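Local coordinates for protein CLPV1 (Pseudomonas aeruginosa, PDB 4UQW) that probably drives disassembly of the contracted TssB-TssC sheath of the type VI secretion system as a Clp-type ATPase, this fragment being its N domain, at residues 122-127 / 143-148; 62-67 / 137-142; 56-61 / 154-159. All blocks are in the same frame, centred on the assembly; numbering follows the deposited sequence. Where two conformers were deposited one is given.

Contact 1 (122-127 / 143-148)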
ATOM      1  N   GLY A 122       5.848   4.450   5.533  1.00 14.03           N
ATOM      2  CA  GLY A 122       7.112   4.031   4.928  1.00 13.98           C
ATOM      3  C   GLY A 122       7.241   4.579   3.492  1.00 15.55           C
ATOM      4  O   GLY A 122       8.333   4.982   3.041  1.00 15.91           O
ATOM      5  N   ILE A 123       6.133   4.547   2.749  1.00 14.12           N
ATOM      6  CA  ILE A 123       6.135   5.143   1.408  1.00 12.88           C
ATOM      7  C   ILE A 123       6.439   6.641   1.432  1.00 16.11           C
ATOM      8  O   ILE A 123       7.238   7.137   0.648  1.00 16.76           O
ATOM      9  CB  ILE A 123       4.753   4.827   0.731  1.00 13.89           C
ATOM     10  CG1 ILE A 123       4.672   3.345   0.329  1.00 14.16           C
ATOM     11  CG2 ILE A 123       4.493   5.736  -0.519  1.00 17.93           C
ATOM     12  CD1 ILE A 123       3.212   2.855  -0.020  1.00 15.90           C
ATOM     13  N   LEU A 124       5.784   7.370   2.329  1.00 16.10           N
ATOM     14  CA  LEU A 124       6.004   8.816   2.353  1.00 17.51           C
ATOM     15  C   LEU A 124       7.419   9.192   2.728  1.00 19.91           C
ATOM     16  O   LEU A 124       7.926  10.248   2.310  1.00 21.62           O
ATOM     17  CB  LEU A 124       5.025   9.518   3.329  1.00 18.50           C
ATOM     18  CG  LEU A 124       3.548   9.437   2.910  1.00 18.55           C
ATOM     19  CD1 LEU A 124       2.632   9.923   4.048  1.00 21.84           C
ATOM     20  CD2 LEU A 124       3.316  10.202   1.593  1.00 19.27           C
ATOM     21  N   LYS A 125       8.078   8.338   3.500  1.00 18.06           N
ATOM     22  CA  LYS A 125       9.454   8.596   3.914  1.00 19.06           C
ATOM     23  C   LYS A 125      10.521   8.170   2.936  1.00 25.04           C
ATOM     24  O   LYS A 125      11.704   8.376   3.210  1.00 27.60           O
ATOM     25  CB  LYS A 125       9.710   7.911   5.239  1.00 21.43           C
ATOM     26  CG  LYS A 125       8.930   8.476   6.398  1.00 22.39           C
ATOM     27  CD  LYS A 125       9.360   9.901   6.766  1.00 27.24           C
ATOM     28  CE  LYS A 125      10.765   9.949   7.412  1.00 32.86           C
ATOM     29  NZ  LYS A 125      11.072  11.381   7.817  1.00 39.29           N
ATOM     30  N   THR A 126      10.136   7.614   1.796  1.00 18.82           N
ATOM     31  CA  THR A 126      11.102   7.137   0.804  1.00 18.14           C
ATOM     32  C   THR A 126      10.822   7.911  -0.488  1.00 17.21           C
ATOM     33  O   THR A 126       9.793   7.663  -1.056  1.00 18.84           O
ATOM     34  CB  THR A 126      10.918   5.646   0.567  1.00 23.96           C
ATOM     35  OG1 THR A 126      10.976   4.946   1.837  1.00 30.18           O
ATOM     36  CG2 THR A 126      11.986   5.088  -0.426  1.00 26.36           C
ATOM     37  N   PRO A 127      11.721   8.780  -0.940  1.00 21.96           N
ATOM     38  CA  PRO A 127      11.322   9.653  -2.056  1.00 21.42           C
ATOM     39  C   PRO A 127      10.838   8.952  -3.324  1.00 24.04           C
ATOM     40  O   PRO A 127       9.848   9.409  -3.937  1.00 24.46           O
ATOM     41  CB  PRO A 127      12.602  10.427  -2.322  1.00 27.80           C
ATOM     42  CG  PRO A 127      13.199  10.553  -0.923  1.00 26.56           C
ATOM     43  CD  PRO A 127      12.937   9.234  -0.252  1.00 21.42           C
ATOM     44  N   LEU A 143      -1.161  14.209   1.908  1.00 20.43           N
ATOM     45  CA  LEU A 143      -0.699  13.517   3.112  1.00 20.19           C
ATOM     46  C   LEU A 143       0.475  14.226   3.727  1.00 22.65           C
ATOM     47  O   LEU A 143       1.378  14.681   3.037  1.00 27.32           O
ATOM     48  CB  LEU A 143      -0.296  12.086   2.814  1.00 19.67           C
ATOM     49  CG  LEU A 143      -1.399  11.194   2.271  1.00 22.72           C
ATOM     50  CD1 LEU A 143      -0.777   9.881   1.901  1.00 25.62           C
ATOM     51  CD2 LEU A 143      -2.471  11.034   3.322  1.00 25.47           C
ATOM     52  N   LYS A 144       0.492  14.267   5.043  1.00 20.75           N
ATOM     53  CA  LYS A 144       1.578  14.960   5.738  1.00 21.87           C
ATOM     54  C   LYS A 144       2.194  13.976   6.683  1.00 21.34           C
ATOM     55  O   LYS A 144       1.589  13.668   7.712  1.00 23.13           O
ATOM     56  CB  LYS A 144       1.061  16.194   6.526  1.00 24.16           C
ATOM     57  CG  LYS A 144       0.438  17.326   5.659  1.00 30.24           C
ATOM     58  CD  LYS A 144       1.367  17.713   4.527  1.00 47.80           C
ATOM     59  CE  LYS A 144       0.648  18.515   3.426  1.00 58.35           C
ATOM     60  NZ  LYS A 144       1.278  18.312   2.076  1.00 56.72           N
ATOM     61  N   VAL A 145       3.372  13.450   6.347  1.00 21.00           N
ATOM     62  CA  VAL A 145       3.899  12.346   7.157  1.00 21.33           C
ATOM     63  C   VAL A 145       4.196  12.768   8.602  1.00 23.68           C
ATOM     64  O   VAL A 145       4.149  11.924   9.501  1.00 20.78           O
ATOM     65  CB  VAL A 145       5.147  11.709   6.463  1.00 22.74           C
ATOM     66  CG1 VAL A 145       6.371  12.633   6.512  1.00 25.34           C
ATOM     67  CG2 VAL A 145       5.506  10.332   7.110  1.00 22.70           C
ATOM     68  N   GLU A 146       4.518  14.039   8.855  1.00 21.62           N
ATOM     69  CA  GLU A 146       4.769  14.469  10.216  1.00 24.95           C
ATOM     70  C   GLU A 146       3.520  14.344  11.081  1.00 25.80           C
ATOM     71  O   GLU A 146       3.591  13.967  12.265  1.00 27.44           O
ATOM     72  CB  GLU A 146       5.256  15.940  10.230  1.00 31.61           C
ATOM     73  CG  GLU A 146       6.506  16.236   9.406  1.00 48.91           C
ATOM     74  CD  GLU A 146       7.678  15.319   9.726  1.00 66.62           C
ATOM     75  OE1 GLU A 146       7.833  14.936  10.909  1.00 73.38           O
ATOM     76  OE2 GLU A 146       8.447  14.989   8.788  1.00 70.85           O
ATOM     77  N   ALA A 147       2.359  14.608  10.480  1.00 24.93           N
ATOM     78  CA  ALA A 147       1.090  14.502  11.188  1.00 27.78           C
ATOM     79  C   ALA A 147       0.749  13.041  11.395  1.00 22.68           C
ATOM     80  O   ALA A 147       0.288  12.610  12.454  1.00 24.84           O
ATOM     81  CB  ALA A 147      -0.017  15.212  10.406  1.00 31.34           C
ATOM     82  N   LEU A 148       0.973  12.241  10.360  1.00 20.70           N
ATOM     83  CA  LEU A 148       0.632  10.851  10.433  0.61 20.75           C
ATOM     84  C   LEU A 148       1.487  10.083  11.461  1.00 24.21           C
ATOM     85  O   LEU A 148       0.990   9.169  12.100  1.00 28.81           O
ATOM     86  CB  LEU A 148       0.770  10.243   9.020  0.61 22.34           C
ATOM     87  CG  LEU A 148       0.245   8.852   8.775  0.61 23.64           C
ATOM     88  CD1 LEU A 148      -1.204   8.731   9.229  0.61 21.48           C
ATOM     89  CD2 LEU A 148       0.384   8.563   7.257  0.61 21.16           C
TER

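Contact 2 (62-67 / 137-142)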
ATOM      1  N   SER A  62      -7.017  13.143   6.528  1.00 21.06           N
ATOM      2  CA  SER A  62      -6.063  13.990   5.813  0.63 20.06           C
ATOM      3  C   SER A  62      -6.741  14.998   4.908  1.00 23.72           C
ATOM      4  O   SER A  62      -6.073  15.810   4.280  1.00 24.29           O
ATOM      5  CB  SER A  62      -5.125  13.144   4.960  0.63 16.87           C
ATOM      6  OG  SER A  62      -4.305  12.300   5.779  0.63 19.55           O
ATOM      7  N   GLY A  63      -8.062  14.926   4.790  1.00 21.22           N
ATOM      8  CA  GLY A  63      -8.761  15.858   3.904  1.00 22.73           C
ATOM      9  C   GLY A  63      -8.657  15.545   2.421  1.00 19.88           C
ATOM     10  O   GLY A  63      -8.805  16.423   1.572  1.00 24.46           O
ATOM     11  N   ILE A  64      -8.351  14.291   2.105  1.00 19.28           N
ATOM     12  CA  ILE A  64      -8.400  13.806   0.715  1.00 18.67           C
ATOM     13  C   ILE A  64      -9.832  13.585   0.310  1.00 18.53           C
ATOM     14  O   ILE A  64     -10.687  13.208   1.115  1.00 20.17           O
ATOM     15  CB  ILE A  64      -7.570  12.487   0.571  1.00 17.89           C
ATOM     16  CG1 ILE A  64      -6.085  12.838   0.554  1.00 19.70           C
ATOM     17  CG2 ILE A  64      -7.957  11.683  -0.684  1.00 20.15           C
ATOM     18  CD1 ILE A  64      -5.127  11.572   0.654  1.00 18.77           C
ATOM     19  N   ASP A  65     -10.140  13.886  -0.971  1.00 17.45           N
ATOM     20  CA  ASP A  65     -11.467  13.619  -1.527  1.00 17.17           C
ATOM     21  C   ASP A  65     -11.486  12.139  -1.922  1.00 17.94           C
ATOM     22  O   ASP A  65     -10.844  11.724  -2.899  1.00 17.71           O
ATOM     23  CB  ASP A  65     -11.730  14.541  -2.753  1.00 17.34           C
ATOM     24  CG  ASP A  65     -13.011  14.208  -3.484  1.00 21.65           C
ATOM     25  OD1 ASP A  65     -13.713  13.242  -3.104  1.00 23.58           O
ATOM     26  OD2 ASP A  65     -13.344  14.919  -4.460  1.00 19.66           O
ATOM     27  N   PRO A  66     -12.200  11.296  -1.151  1.00 19.38           N
ATOM     28  CA  PRO A  66     -12.119   9.865  -1.476  1.00 15.21           C
ATOM     29  C   PRO A  66     -12.694   9.522  -2.834  1.00 18.52           C
ATOM     30  O   PRO A  66     -12.252   8.535  -3.437  1.00 19.64           O
ATOM     31  CB  PRO A  66     -12.942   9.188  -0.359  1.00 20.91           C
ATOM     32  CG  PRO A  66     -13.810  10.279   0.197  1.00 27.75           C
ATOM     33  CD  PRO A  66     -13.113  11.604  -0.025  1.00 19.16           C
ATOM     34  N   ALA A  67     -13.634  10.337  -3.317  1.00 18.42           N
ATOM     35  CA  ALA A  67     -14.199  10.054  -4.626  1.00 17.13           C
ATOM     36  C   ALA A  67     -13.150  10.399  -5.705  1.00 19.64           C
ATOM     37  O   ALA A  67     -13.047   9.712  -6.734  1.00 17.82           O
ATOM     38  CB  ALA A  67     -15.485  10.854  -4.838  1.00 17.56           C
ATOM     39  N   SER A 137      -2.183   9.423  -7.743  1.00 20.17           N
ATOM     40  CA  SER A 137      -3.199  10.470  -7.484  1.00 20.32           C
ATOM     41  C   SER A 137      -2.535  11.649  -6.827  1.00 17.94           C
ATOM     42  O   SER A 137      -1.871  11.494  -5.784  1.00 20.15           O
ATOM     43  CB  SER A 137      -4.310   9.958  -6.551  1.00 18.85           C
ATOM     44  OG  SER A 137      -5.237  11.007  -6.286  1.00 18.02           O
ATOM     45  N   ALA A 138      -2.782  12.838  -7.399  1.00 20.22           N
ATOM     46  CA  ALA A 138      -2.344  14.043  -6.742  1.00 22.32           C
ATOM     47  C   ALA A 138      -2.985  14.224  -5.375  1.00 18.63           C
ATOM     48  O   ALA A 138      -2.422  14.956  -4.543  1.00 20.95           O
ATOM     49  CB  ALA A 138      -2.644  15.256  -7.623  1.00 23.18           C
ATOM     50  N   GLU A 139      -4.079  13.514  -5.077  1.00 17.37           N
ATOM     51  CA  GLU A 139      -4.665  13.576  -3.719  1.00 19.51           C
ATOM     52  C   GLU A 139      -3.628  13.173  -2.681  1.00 20.56           C
ATOM     53  O   GLU A 139      -3.626  13.671  -1.550  1.00 19.92           O
ATOM     54  CB  GLU A 139      -5.894  12.645  -3.554  1.00 18.97           C
ATOM     55  CG  GLU A 139      -7.130  13.154  -4.360  1.00 19.29           C
ATOM     56  CD  GLU A 139      -7.551  14.515  -3.896  1.00 20.75           C
ATOM     57  OE1 GLU A 139      -7.918  14.716  -2.733  1.00 20.55           O
ATOM     58  OE2 GLU A 139      -7.602  15.479  -4.730  1.00 24.91           O
ATOM     59  N   PHE A 140      -2.746  12.237  -3.025  1.00 19.85           N
ATOM     60  CA  PHE A 140      -1.784  11.808  -1.999  1.00 20.38           C
ATOM     61  C   PHE A 140      -0.729  12.853  -1.640  1.00 20.20           C
ATOM     62  O   PHE A 140      -0.061  12.714  -0.605  1.00 20.16           O
ATOM     63  CB  PHE A 140      -1.065  10.527  -2.440  1.00 19.17           C
ATOM     64  CG  PHE A 140      -1.932   9.290  -2.451  1.00 19.55           C
ATOM     65  CD1 PHE A 140      -2.553   8.845  -1.296  1.00 25.21           C
ATOM     66  CD2 PHE A 140      -2.051   8.533  -3.617  1.00 19.74           C
ATOM     67  CE1 PHE A 140      -3.300   7.657  -1.293  1.00 24.51           C
ATOM     68  CE2 PHE A 140      -2.762   7.320  -3.597  1.00 24.38           C
ATOM     69  CZ  PHE A 140      -3.374   6.897  -2.438  1.00 22.45           C
ATOM     70  N   ALA A 141      -0.582  13.923  -2.429  1.00 20.13           N
ATOM     71  CA  ALA A 141       0.260  15.021  -2.016  1.00 21.91           C
ATOM     72  C   ALA A 141      -0.300  15.766  -0.823  1.00 23.04           C
ATOM     73  O   ALA A 141       0.417  16.529  -0.156  1.00 26.18           O
ATOM     74  CB  ALA A 141       0.486  15.977  -3.188  1.00 22.63           C
ATOM     75  N   LYS A 142      -1.555  15.507  -0.486  1.00 20.89           N
ATOM     76  CA  LYS A 142      -2.158  16.119   0.708  1.00 21.16           C
ATOM     77  C   LYS A 142      -1.735  15.403   2.016  1.00 22.34           C
ATOM     78  O   LYS A 142      -1.915  15.942   3.123  1.00 28.07           O
ATOM     79  CB  LYS A 142      -3.685  16.100   0.586  1.00 21.59           C
ATOM     80  CG  LYS A 142      -4.212  16.961  -0.585  1.00 23.69           C
ATOM     81  CD  LYS A 142      -5.693  16.843  -0.799  1.00 22.48           C
ATOM     82  CE  LYS A 142      -6.039  17.665  -2.045  1.00 24.75           C
ATOM     83  NZ  LYS A 142      -7.470  17.658  -2.334  1.00 23.51           N
TER
HETATM   84  O   HOH W   1      -3.591  16.511   5.298  1.00 32.04           O

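Contact 3 (56-61 / 154-159)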
ATOM      1  N   HIS A  56      -8.514   3.950   4.518  1.00 15.72           N
ATOM      2  CA  HIS A  56      -9.757   4.698   4.494  1.00 16.14           C
ATOM      3  C   HIS A  56      -9.721   5.854   5.456  1.00 18.34           C
ATOM      4  O   HIS A  56     -10.189   6.975   5.139  1.00 21.28           O
ATOM      5  CB  HIS A  56     -10.976   3.850   4.878  1.00 18.61           C
ATOM      6  CG  HIS A  56     -11.370   2.774   3.902  1.00 17.84           C
ATOM      7  ND1 HIS A  56     -10.608   1.648   3.659  1.00 20.39           N
ATOM      8  CD2 HIS A  56     -12.525   2.607   3.191  1.00 24.12           C
ATOM      9  CE1 HIS A  56     -11.264   0.841   2.835  1.00 21.72           C
ATOM     10  NE2 HIS A  56     -12.427   1.399   2.539  1.00 25.34           N
ATOM     11  N   GLN A  57      -9.305   5.559   6.687  1.00 17.68           N
ATOM     12  CA  GLN A  57      -9.339   6.570   7.729  1.00 16.38           C
ATOM     13  C   GLN A  57      -8.316   7.659   7.508  1.00 18.14           C
ATOM     14  O   GLN A  57      -8.604   8.823   7.783  1.00 20.11           O
ATOM     15  CB  GLN A  57      -9.120   5.898   9.106  1.00 18.52           C
ATOM     16  CG  GLN A  57     -10.290   4.936   9.388  1.00 18.77           C
ATOM     17  CD  GLN A  57     -11.623   5.691   9.430  1.00 24.41           C
ATOM     18  OE1 GLN A  57     -11.720   6.775  10.000  1.00 25.51           O
ATOM     19  NE2 GLN A  57     -12.633   5.154   8.771  1.00 26.03           N
ATOM     20  N   ILE A  58      -7.118   7.290   7.052  1.00 15.96           N
ATOM     21  CA  ILE A  58      -6.086   8.279   6.736  1.00 16.93           C
ATOM     22  C   ILE A  58      -6.568   9.205   5.607  1.00 18.28           C
ATOM     23  O   ILE A  58      -6.364  10.410   5.689  1.00 20.78           O
ATOM     24  CB  ILE A  58      -4.786   7.570   6.365  1.00 16.04           C
ATOM     25  CG1 ILE A  58      -4.163   6.959   7.633  1.00 15.77           C
ATOM     26  CG2 ILE A  58      -3.784   8.532   5.712  1.00 18.79           C
ATOM     27  CD1 ILE A  58      -3.010   5.950   7.327  1.00 16.62           C
ATOM     28  N   VAL A  59      -7.248   8.641   4.623  1.00 17.95           N
ATOM     29  CA  VAL A  59      -7.799   9.471   3.528  1.00 21.86           C
ATOM     30  C   VAL A  59      -8.764  10.477   4.142  1.00 22.43           C
ATOM     31  O   VAL A  59      -8.718  11.691   3.824  1.00 20.54           O
ATOM     32  CB  VAL A  59      -8.471   8.575   2.450  1.00 18.08           C
ATOM     33  CG1 VAL A  59      -9.511   9.318   1.581  1.00 23.81           C
ATOM     34  CG2 VAL A  59      -7.374   7.941   1.590  1.00 21.30           C
ATOM     35  N   ARG A  60      -9.649  10.007   5.023  1.00 18.94           N
ATOM     36  CA  ARG A  60     -10.667  10.854   5.605  1.00 21.39           C
ATOM     37  C   ARG A  60     -10.025  11.990   6.450  1.00 22.01           C
ATOM     38  O   ARG A  60     -10.326  13.182   6.275  1.00 24.20           O
ATOM     39  CB  ARG A  60     -11.620   9.993   6.474  1.00 24.74           C
ATOM     40  CG  ARG A  60     -12.753  10.776   7.151  1.00 26.28           C
ATOM     41  CD  ARG A  60     -13.772   9.839   7.876  1.00 39.83           C
ATOM     42  NE  ARG A  60     -14.915  10.588   8.416  1.00 39.38           N
ATOM     43  CZ  ARG A  60     -14.845  11.277   9.545  1.00 35.81           C
ATOM     44  NH1 ARG A  60     -13.696  11.295  10.212  1.00 40.71           N
ATOM     45  NH2 ARG A  60     -15.896  11.935  10.020  1.00 35.06           N
ATOM     46  N   GLN A  61      -9.139  11.614   7.339  1.00 21.02           N
ATOM     47  CA  GLN A  61      -8.577  12.554   8.310  1.00 22.64           C
ATOM     48  C   GLN A  61      -7.576  13.516   7.674  1.00 25.77           C
ATOM     49  O   GLN A  61      -7.305  14.575   8.225  1.00 25.42           O
ATOM     50  CB  GLN A  61      -7.900  11.792   9.460  1.00 25.38           C
ATOM     51  CG  GLN A  61      -8.857  11.000  10.367  1.00 37.01           C
ATOM     52  CD  GLN A  61     -10.173  11.660  10.558  1.00 56.64           C
ATOM     53  OE1 GLN A  61     -11.229  11.081  10.256  1.00 52.08           O
ATOM     54  NE2 GLN A  61     -10.140  12.892  11.064  1.00 64.66           N
ATOM     55  N   GLU A 154      -4.980   9.208  15.999  1.00 21.36           N
ATOM     56  CA  GLU A 154      -6.042  10.107  15.581  1.00 21.24           C
ATOM     57  C   GLU A 154      -6.385   9.862  14.097  1.00 22.96           C
ATOM     58  O   GLU A 154      -7.554   9.928  13.696  1.00 23.58           O
ATOM     59  CB  GLU A 154      -5.605  11.551  15.779  1.00 23.03           C
ATOM     60  CG  GLU A 154      -6.685  12.522  15.353  1.00 25.58           C
ATOM     61  CD  GLU A 154      -6.296  13.981  15.626  1.00 36.24           C
ATOM     62  OE1 GLU A 154      -5.291  14.238  16.319  1.00 35.22           O
ATOM     63  OE2 GLU A 154      -7.025  14.870  15.165  1.00 48.51           O
ATOM     64  N   TYR A 155      -5.358   9.635  13.275  1.00 21.39           N
ATOM     65  CA  TYR A 155      -5.623   9.423  11.850  1.00 18.53           C
ATOM     66  C   TYR A 155      -6.312   8.093  11.577  1.00 23.40           C
ATOM     67  O   TYR A 155      -7.163   8.032  10.683  1.00 24.35           O
ATOM     68  CB  TYR A 155      -4.319   9.566  11.014  1.00 17.21           C
ATOM     69  CG  TYR A 155      -4.038  11.017  10.701  1.00 21.03           C
ATOM     70  CD1 TYR A 155      -3.544  11.872  11.682  1.00 28.86           C
ATOM     71  CD2 TYR A 155      -4.293  11.533   9.437  1.00 28.93           C
ATOM     72  CE1 TYR A 155      -3.336  13.213  11.422  1.00 34.39           C
ATOM     73  CE2 TYR A 155      -4.049  12.885   9.164  1.00 28.02           C
ATOM     74  CZ  TYR A 155      -3.581  13.701  10.153  1.00 41.19           C
ATOM     75  OH  TYR A 155      -3.365  15.042   9.893  1.00 45.75           O
ATOM     76  N   VAL A 156      -6.025   7.030  12.338  1.00 20.44           N
ATOM     77  CA  VAL A 156      -6.610   5.765  11.929  1.00 17.26           C
ATOM     78  C   VAL A 156      -7.913   5.456  12.669  1.00 20.47           C
ATOM     79  O   VAL A 156      -8.603   4.515  12.278  1.00 19.60           O
ATOM     80  CB  VAL A 156      -5.657   4.573  12.054  1.00 16.36           C
ATOM     81  CG1 VAL A 156      -4.400   4.783  11.170  1.00 17.38           C
ATOM     82  CG2 VAL A 156      -5.220   4.335  13.549  1.00 18.14           C
ATOM     83  N   GLY A 157      -8.261   6.239  13.697  1.00 18.73           N
ATOM     84  CA  GLY A 157      -9.591   6.134  14.316  1.00 23.32           C
ATOM     85  C   GLY A 157      -9.936   4.716  14.747  1.00 20.96           C
ATOM     86  O   GLY A 157      -9.185   4.083  15.495  1.00 21.91           O
ATOM     87  N   ALA A 158     -11.091   4.216  14.290  1.00 21.16           N
ATOM     88  CA  ALA A 158     -11.538   2.891  14.717  1.00 21.70           C
ATOM     89  C   ALA A 158     -11.290   1.836  13.622  1.00 21.39           C
ATOM     90  O   ALA A 158     -12.008   0.825  13.540  1.00 21.95           O
ATOM     91  CB  ALA A 158     -13.044   2.930  15.122  1.00 23.58           C
ATOM     92  N   SER A 159     -10.223   2.019  12.861  1.00 18.79           N
ATOM     93  CA  SER A 159      -9.855   1.027  11.847  1.00 17.07           C
ATOM     94  C   SER A 159      -9.844  -0.405  12.354  1.00 18.90           C
ATOM     95  O   SER A 159      -9.419  -0.659  13.463  1.00 19.66           O
ATOM     96  CB  SER A 159      -8.450   1.354  11.341  1.00 15.78           C
ATOM     97  OG  SER A 159      -7.926   0.306  10.500  1.00 18.22           O
TER
HETATM   98  O   HOH W   2     -12.822   5.656  12.691  1.00 27.19           O

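Contact 1 (122-127 / 143-148)
Leu124, in the last turn of helix 116-124, packs against Leu143 and Val145, joining two parts of the mainly helical N domain of this Clp-type ATPase: the end of that helix and the start of helix 145-150. The backbones come closest where the CA atoms of Leu124 and Val145 stand 6.3 Å apart, and the two segments bury 254 Å² between them. Leu124 can be followed outward. Its CB meets Val145 CB at 3.8 Å and has Val145 CG2 next to it, the two side chains sliding past each other in opposite directions. CG lies anti to the carbonyl carbon (chi1 -66°), and beyond it the methyls divide the work. Leu124 CD1 lies 3.8 Å from Leu143 CB and close to Val145 CB; a touch on Leu148 CD2 is doubtful, since Leu148 adopts two conformations. Leu124 CD2 meets Leu143 CD1 at 4.1 Å, and these two leucine side chains cross at about a right angle. Leu143 and Leu148 also rest on Val120, and Leu124 on Leu133 of helix 127-136, in keeping with the burial of these three leucines among the helices.

The exposed margin is formed by the aliphatic part of Lys125. Its chain bends at chi2 and chi3 (-67° and -70°), and it crosses Val145 at about a right angle. Lys125 NZ and Glu146 OE2 stand 4.6 Å apart, opposite charges beyond salt-bridge distance, so any attraction is probably modest. Nearer the backbone than NZ, Lys125 CD lies 3.9 Å from Val145 CG2.

Contact 2 (62-67 / 137-142)
The carboxylate of Glu139 is gripped through OE1 by two donors that arrive from opposite faces of its plane. From one face Asp65 N donates over 3.0 Å to Glu139 OE1, with an N-H...O angle of 167° and 39° out of the plane. From the other comes Lys142 NZ, on the syn side and 26° out of plane, 3.0 Å from Glu139 OE1 in a salt bridge; its bond to OE2 is weak. The second flat group, the Phe140 ring, is approached obliquely by Ile64 CD1, which lies 4.2 Å from Phe140 CD1, while the Phe140 side chain also touches Leu69 of helix 66-79.

This join links the connection between helices 54-61 and 66-79 to the 3-10 segment 138-142. Gly63 ends the earlier helix in a Schellman motif with positive phi, and Asp65 N-caps the next by accepting from Ala67 N. On the opposing segment, Ser137 OG accepts from Glu139 N in an ST turn and also bonds to Asp72.

Ile64 slides past Glu139 in the opposite direction: its CG2 touches Glu139 CB at 3.7 Å, and CG1 lies 3.3 Å from Glu139 O. Glu139, its chain bent at chi2, lays its aliphatic part against Ile64 while its acid end reaches Asp65 N. At the Ser62 end a water bridges the two backbones, donating 2.8 Å to Ser62 O and the same distance to Lys142 O.

Contact 3 (56-61 / 154-159)
Gln61 packs on the Tyr155 ring: its CB comes obliquely, 3.6 Å from Tyr155 CD2, while Ile58 O lies at the ring edge, near its plane. The backbone of Gln61 also adjoins the tyrosine, its O being 3.8 Å from Tyr155 CE2.

A second kind of contact sets aliphatic carbons against carbonyl oxygens. Tyr155 O lies 3.3 Å from Gln57 CB and 3.4 Å from Gln61 CG, while Val156 O approaches Gln57 CG. The two glutamines, one helical turn apart, therefore both press on Tyr155 O. The backbones are correspondingly near, with the CA atoms of Gln57 and Val156 only 5.1 Å apart.

These contacts lay the last turn of helix 152-156 against helix 54-61. Gly157, with positive phi, ends the former, and a type II' beta turn from Val156 to Ser159 follows, closed by the backbone bond from Ser159 N to Val156 O.

Apolar packing involves the buried side chains. Ile58 and Val156 run side by side, pointing the same way, with Ile58 CG1 4.2 Å from Val156 CG1; Leu148 of helix 145-150 adjoins both Ile58 and Tyr155.

Among the polar links, Gln57 NE2 is hydrogen-bonded to Asp52 OD1, and a water that bonds weakly to Gln57 OE1 accepts from Ala158 N at 2.8 Å. Ser159 OG is bonded to Asp54.

How the contacts relate
The three contacts form one continuous patch of the helical N domain, with centres about 13 Å apart for contacts 1 and 2 and for contacts 2 and 3, and about 15 Å for contacts 1 and 3. Along the chain, segments 56-61 and 62-67 are consecutive, followed much later by 122-127, 137-142, 143-148 and 154-159. Contacts 1 and 2 therefore interleave, whereas both fall between the two segments of contact 3. Leu143, just before helix 145-150, bridges them: its CD2 lies 3.8 Å from Ile64 CD1 and 3.7 Å from Ile58 CG2. Helices 145-150 and 54-61 meet directly through Leu148 CD1 and Ile58 CG1, 3.8 Å apart, joining the C-terminal part of the fragment to its earlier helices.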